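PDB 3IIB: peptidase M28 from Shewanella amazonensis SB2B, which probably acts as a zinc-dependent carboxypeptidase or dipeptidase of peptidase family M28 and binds zinc ions. Local coordinates for residues P375-L380 against V385-L390; H324-E329 against A424-V429. One frame throughout, in Å; residues are numbered along the deposited sequence.

Contact 1 (P375-L380 against V385-L390)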
loop_
_atom_site.group_PDB
_atom_site.type_symbol
_atom_site.label_atom_id
_atom_site.label_comp_id
_atom_site.label_asym_id
_atom_site.label_seq_id
_atom_site.Cartn_x
_atom_site.Cartn_y
_atom_site.Cartn_z
ATOM N N PRO A 375 -15.728 13.886 16.738
ATOM C CA PRO A 375 -16.993 13.617 16.091
ATOM C C PRO A 375 -18.127 13.224 17.026
ATOM O O PRO A 375 -19.204 13.824 16.977
ATOM C CB PRO A 375 -16.657 12.462 15.142
ATOM C CG PRO A 375 -15.242 12.513 14.944
ATOM C CD PRO A 375 -14.603 13.230 16.060
ATOM N N ASP A 376 -17.898 12.234 17.881
ATOM C CA ASP A 376 -18.965 11.738 18.750
ATOM C C ASP A 376 -19.398 12.674 19.888
ATOM O O ASP A 376 -20.448 12.446 20.502
ATOM C CB ASP A 376 -18.545 10.407 19.332
ATOM C CG ASP A 376 -18.391 9.346 18.263
ATOM O OD1 ASP A 376 -19.367 9.176 17.514
ATOM O OD2 ASP A 376 -17.297 8.725 18.156
ATOM N N VAL A 377 -18.585 13.684 20.186
ATOM C CA VAL A 377 -18.962 14.691 21.179
ATOM C C VAL A 377 -19.285 16.052 20.557
ATOM O O VAL A 377 -19.557 17.032 21.268
ATOM C CB VAL A 377 -17.867 14.842 22.280
ATOM C CG1 VAL A 377 -17.636 13.502 22.933
ATOM C CG2 VAL A 377 -16.570 15.428 21.698
ATOM N N SER A 378 -19.301 16.100 19.224
ATOM C CA SER A 378 -19.394 17.375 18.513
ATOM C C SER A 378 -20.792 17.978 18.632
ATOM O O SER A 378 -20.960 19.159 18.339
ATOM C CB SER A 378 -19.012 17.220 17.039
ATOM O OG SER A 378 -19.918 16.371 16.342
HETATM N N MSE A 379 -21.782 17.175 19.074
HETATM C CA MSE A 379 -23.157 17.677 19.225
HETATM C C MSE A 379 -23.402 18.227 20.622
HETATM O O MSE A 379 -24.448 18.800 20.931
HETATM C CB MSE A 379 -24.189 16.600 18.834
HETATM C CG MSE A 379 -24.404 15.516 19.835
HETATM SE SE MSE A 379 -22.891 14.363 20.048
HETATM C CE MSE A 379 -22.807 13.639 18.273
ATOM N N LEU A 380 -22.421 18.068 21.497
ATOM C CA LEU A 380 -22.636 18.345 22.886
ATOM C C LEU A 380 -22.538 19.832 23.269
ATOM O O LEU A 380 -23.286 20.279 24.128
ATOM C CB LEU A 380 -21.729 17.458 23.780
ATOM C CG LEU A 380 -21.848 15.931 23.621
ATOM C CD1 LEU A 380 -20.918 15.258 24.634
ATOM C CD2 LEU A 380 -23.310 15.459 23.792
ATOM N N VAL A 385 -22.661 21.547 26.833
ATOM C CA VAL A 385 -21.581 20.743 27.406
ATOM C C VAL A 385 -20.253 21.232 26.844
ATOM O O VAL A 385 -20.058 21.270 25.615
ATOM C CB VAL A 385 -21.741 19.255 27.075
ATOM C CG1 VAL A 385 -20.624 18.435 27.760
ATOM C CG2 VAL A 385 -23.141 18.768 27.513
ATOM N N PRO A 386 -19.346 21.650 27.741
ATOM C CA PRO A 386 -18.005 22.018 27.293
ATOM C C PRO A 386 -17.255 20.842 26.686
ATOM O O PRO A 386 -17.498 19.678 27.025
ATOM C CB PRO A 386 -17.310 22.493 28.603
ATOM C CG PRO A 386 -18.394 22.877 29.504
ATOM C CD PRO A 386 -19.508 21.897 29.185
ATOM N N VAL A 387 -16.333 21.142 25.776
ATOM C CA VAL A 387 -15.508 20.140 25.181
ATOM C C VAL A 387 -14.093 20.673 24.992
ATOM O O VAL A 387 -13.848 21.860 25.137
ATOM C CB VAL A 387 -16.061 19.635 23.802
ATOM C CG1 VAL A 387 -17.446 18.931 23.984
ATOM C CG2 VAL A 387 -16.084 20.754 22.747
ATOM N N ALA A 388 -13.178 19.743 24.707
ATOM C CA ALA A 388 -11.838 20.055 24.231
ATOM C C ALA A 388 -11.543 19.232 22.981
ATOM O O ALA A 388 -12.105 18.133 22.788
ATOM C CB ALA A 388 -10.785 19.774 25.332
ATOM N N SER A 389 -10.688 19.783 22.121
ATOM C CA SER A 389 -10.133 19.066 20.973
ATOM C C SER A 389 -8.636 18.987 21.218
ATOM O O SER A 389 -7.915 20.006 21.195
ATOM C CB SER A 389 -10.408 19.802 19.673
ATOM O OG SER A 389 -11.770 19.693 19.281
ATOM N N LEU A 390 -8.178 17.769 21.449
ATOM C CA LEU A 390 -6.786 17.495 21.704
ATOM C C LEU A 390 -6.215 17.130 20.327
ATOM O O LEU A 390 -6.421 16.022 19.796
ATOM C CB LEU A 390 -6.656 16.369 22.739
ATOM C CG LEU A 390 -7.092 16.780 24.162
ATOM C CD1 LEU A 390 -8.593 16.476 24.352
ATOM C CD2 LEU A 390 -6.310 16.060 25.231
#
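Val385 turns CG1 anti to its backbone N (chi1 -177°), which puts CG2 beside that N and on the side of Leu380, whose carbonyl oxygen lies 3.7 Å from Val385 CG2. Val387 differs: its CG1 stands opposite its own carbonyl carbon, with CG2 between N and carbonyl carbon, and CG1 is carried up to the turn that closes at Leu380. Both valines, like Val377 and Leu380, send their CB towards the facing segment.

One polar bond ties the segments. Val385 N donates to Leu380 O over 3.1 Å with a fairly straight N-H...O angle of 159°, but the donor stands 42° above the carbonyl plane, away from the lone-pair directions. The same oxygen is 3.5 Å from Val385 CB, and the two side chains meet at their roots, Leu380 CB to Val385 CB 3.8 Å. Farther along, Val377 CG2 faces Val387 CG1 at 4.3 Å, while Val387 CG1 is somewhat nearer, at 3.9 Å, to Val377 O.

That oxygen is already engaged: Leu380 N donates to Val377 O, closing a type I beta turn. Just upstream, Pro375 O receives both the backbone N and the hydroxyl OG of Ser378, the latter at 2.7 Å.

The loop between strands 365-366 and 387-392 thus folds back on the latter strand, and its Pro375 touches Glu303 and the zinc ligand Asp331. With all four touching residues buried, the chemistry implies that the turn packs against the start of strand 387-392 and the loop residue Val385 leading into it mainly by aliphatic contact, with Val377 O and Leu380 O each taking a backbone N-H, from Leu380 and Val385.

Contact 2 (H324-E329 against A424-V429)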
loop_
_atom_site.group_PDB
_atom_site.type_symbol
_atom_site.label_atom_id
_atom_site.label_comp_id
_atom_site.label_asym_id
_atom_site.label_seq_id
_atom_site.Cartn_x
_atom_site.Cartn_y
_atom_site.Cartn_z
ATOM N N HIS A 324 -22.205 16.896 33.001
ATOM C CA HIS A 324 -21.006 16.601 32.213
ATOM C C HIS A 324 -20.098 17.807 32.291
ATOM O O HIS A 324 -20.446 18.883 31.821
ATOM C CB HIS A 324 -21.331 16.282 30.762
ATOM C CG HIS A 324 -21.810 14.892 30.567
ATOM N ND1 HIS A 324 -22.906 14.391 31.240
ATOM C CD2 HIS A 324 -21.312 13.868 29.834
ATOM C CE1 HIS A 324 -23.080 13.129 30.897
ATOM N NE2 HIS A 324 -22.118 12.780 30.059
ATOM N N TYR A 325 -18.983 17.667 32.966
ATOM C CA TYR A 325 -18.089 18.795 33.168
ATOM C C TYR A 325 -17.430 19.195 31.837
ATOM O O TYR A 325 -17.430 20.366 31.460
ATOM C CB TYR A 325 -17.062 18.418 34.224
ATOM C CG TYR A 325 -16.104 19.535 34.576
ATOM C CD1 TYR A 325 -16.553 20.717 35.170
ATOM C CD2 TYR A 325 -14.749 19.385 34.355
ATOM C CE1 TYR A 325 -15.648 21.737 35.495
ATOM C CE2 TYR A 325 -13.845 20.423 34.656
ATOM C CZ TYR A 325 -14.305 21.548 35.244
ATOM O OH TYR A 325 -13.384 22.537 35.518
ATOM N N ILE A 326 -16.861 18.208 31.144
ATOM C CA ILE A 326 -16.205 18.411 29.859
ATOM C C ILE A 326 -16.156 17.085 29.170
ATOM O O ILE A 326 -16.126 16.038 29.834
ATOM C CB ILE A 326 -14.800 19.009 30.023
ATOM C CG1 ILE A 326 -14.258 19.508 28.671
ATOM C CG2 ILE A 326 -13.849 17.986 30.651
ATOM C CD1 ILE A 326 -13.197 20.643 28.809
ATOM N N ALA A 327 -16.166 17.120 27.847
ATOM C CA ALA A 327 -16.049 15.928 27.023
ATOM C C ALA A 327 -14.966 16.088 25.954
ATOM O O ALA A 327 -14.799 17.182 25.447
ATOM C CB ALA A 327 -17.395 15.641 26.323
ATOM N N ALA A 328 -14.268 14.996 25.604
ATOM C CA ALA A 328 -13.237 14.982 24.548
ATOM C C ALA A 328 -13.167 13.604 23.941
ATOM O O ALA A 328 -13.524 12.619 24.595
ATOM C CB ALA A 328 -11.840 15.401 25.060
ATOM N N GLU A 329 -12.755 13.545 22.684
ATOM C CA GLU A 329 -12.658 12.278 21.958
ATOM C C GLU A 329 -11.369 12.189 21.148
ATOM O O GLU A 329 -11.002 13.141 20.458
ATOM C CB GLU A 329 -13.830 12.084 21.025
ATOM C CG GLU A 329 -13.690 10.832 20.188
ATOM C CD GLU A 329 -14.918 10.483 19.353
ATOM O OE1 GLU A 329 -15.424 11.388 18.662
ATOM O OE2 GLU A 329 -15.369 9.293 19.399
ATOM N N ALA A 424 -4.287 11.178 29.892
ATOM C CA ALA A 424 -4.246 10.904 31.322
ATOM C C ALA A 424 -4.137 12.227 32.092
ATOM O O ALA A 424 -4.853 12.436 33.089
ATOM C CB ALA A 424 -3.135 9.945 31.663
ATOM N N GLN A 425 -3.265 13.121 31.637
ATOM C CA GLN A 425 -3.145 14.438 32.225
ATOM C C GLN A 425 -4.479 15.198 32.108
ATOM O O GLN A 425 -4.962 15.803 33.068
ATOM C CB GLN A 425 -2.045 15.273 31.557
ATOM C CG GLN A 425 -0.645 14.713 31.776
ATOM C CD GLN A 425 0.473 15.635 31.358
ATOM O OE1 GLN A 425 0.293 16.449 30.462
ATOM N NE2 GLN A 425 1.624 15.536 32.030
ATOM N N PHE A 426 -5.038 15.222 30.895
ATOM C CA PHE A 426 -6.306 15.910 30.676
ATOM C C PHE A 426 -7.396 15.385 31.605
ATOM O O PHE A 426 -8.114 16.179 32.241
ATOM C CB PHE A 426 -6.738 15.759 29.206
ATOM C CG PHE A 426 -8.074 16.374 28.891
ATOM C CD1 PHE A 426 -8.173 17.723 28.608
ATOM C CD2 PHE A 426 -9.227 15.597 28.810
ATOM C CE1 PHE A 426 -9.392 18.288 28.277
ATOM C CE2 PHE A 426 -10.449 16.176 28.507
ATOM C CZ PHE A 426 -10.532 17.510 28.243
ATOM N N ALA A 427 -7.597 14.079 31.627
ATOM C CA ALA A 427 -8.684 13.510 32.408
ATOM C C ALA A 427 -8.428 13.770 33.899
ATOM O O ALA A 427 -9.336 14.155 34.600
ATOM C CB ALA A 427 -8.890 12.026 32.130
ATOM N N TRP A 428 -7.185 13.644 34.358
ATOM C CA TRP A 428 -6.897 13.924 35.766
ATOM C C TRP A 428 -7.091 15.408 36.109
ATOM O O TRP A 428 -7.787 15.756 37.067
ATOM C CB TRP A 428 -5.507 13.451 36.164
ATOM C CG TRP A 428 -5.279 13.694 37.596
ATOM C CD1 TRP A 428 -4.556 14.695 38.170
ATOM C CD2 TRP A 428 -5.857 12.949 38.662
ATOM N NE1 TRP A 428 -4.642 14.615 39.548
ATOM C CE2 TRP A 428 -5.430 13.543 39.870
ATOM C CE3 TRP A 428 -6.697 11.836 38.714
ATOM C CZ2 TRP A 428 -5.821 13.059 41.104
ATOM C CZ3 TRP A 428 -7.110 11.379 39.966
ATOM C CH2 TRP A 428 -6.662 11.989 41.126
ATOM N N VAL A 429 -6.464 16.303 35.363
ATOM C CA VAL A 429 -6.606 17.721 35.634
ATOM C C VAL A 429 -8.078 18.158 35.569
ATOM O O VAL A 429 -8.573 18.830 36.490
ATOM C CB VAL A 429 -5.704 18.583 34.701
ATOM C CG1 VAL A 429 -6.010 20.046 34.887
ATOM C CG2 VAL A 429 -4.194 18.311 35.017
#
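Apolar packing is the whole of the direct contact between Phe426 and the two strand residues Ile326 and Ala328. A chi1 of 177° swings the Phe426 ring away from the backbone N and off the helix, so that its far end arrives at the strand, although its CB points across rather than at it. Ala328 CB sits 3.8 Å from Phe426 CE2 and 4.0 Å from Phe426 CZ, meeting the ring obliquely. The Ile326 and Phe426 side chains approach each other from opposite directions, Ile326 CG2 lying 4.1 Å and Ile326 CD1 4.2 Å from Phe426 CZ. Ile326 and Ala328 point to the helix and Ala327, between them, away. Ala388 and Leu390 of strand 387-392 also touch Phe426.

Hydrogen bonding stays within or beyond the segments. On the helix, Val429 N donates to Gln425 O at 2.8 Å. On the strand, Tyr325, Ile326 and Ala328 bond by their backbones to strand 247-257.

A cation-pi contact joins Tyr325 to Arg293.

The nearest CA pair, Ala328 with Ala427, is 9.2 Å apart, and this gap between the backbones is filled in part by the Phe426 ring. With no hydrogen bond crossing, the chemistry implies joining by dispersion and the exclusion of water.

Overall arrangement
The chain supplies the four segments in the order 324-329, 375-380, 385-390, 424-429, so both halves of contact 1 fall between the two halves of contact 2. Their centres are 11 Å apart, and they meet directly: Glu329 OE1 lies 2.7 Å from Asp376 N, and Ala327 N lies 3.0 Å from Pro386 O, both probable hydrogen bonds. Strand 324-329 pairs parallel with strand 247-257 of the large mixed sheet; Ala327 also bonds to Ala388 of strand 387-392. Contact 1 thus lies beside the strand that contact 2 covers with helix 413-432. Zinc ligands Asp331, just after strand 324-329, and His402, between strand 387-392 and the helix, place this framework next to the metal-binding loops.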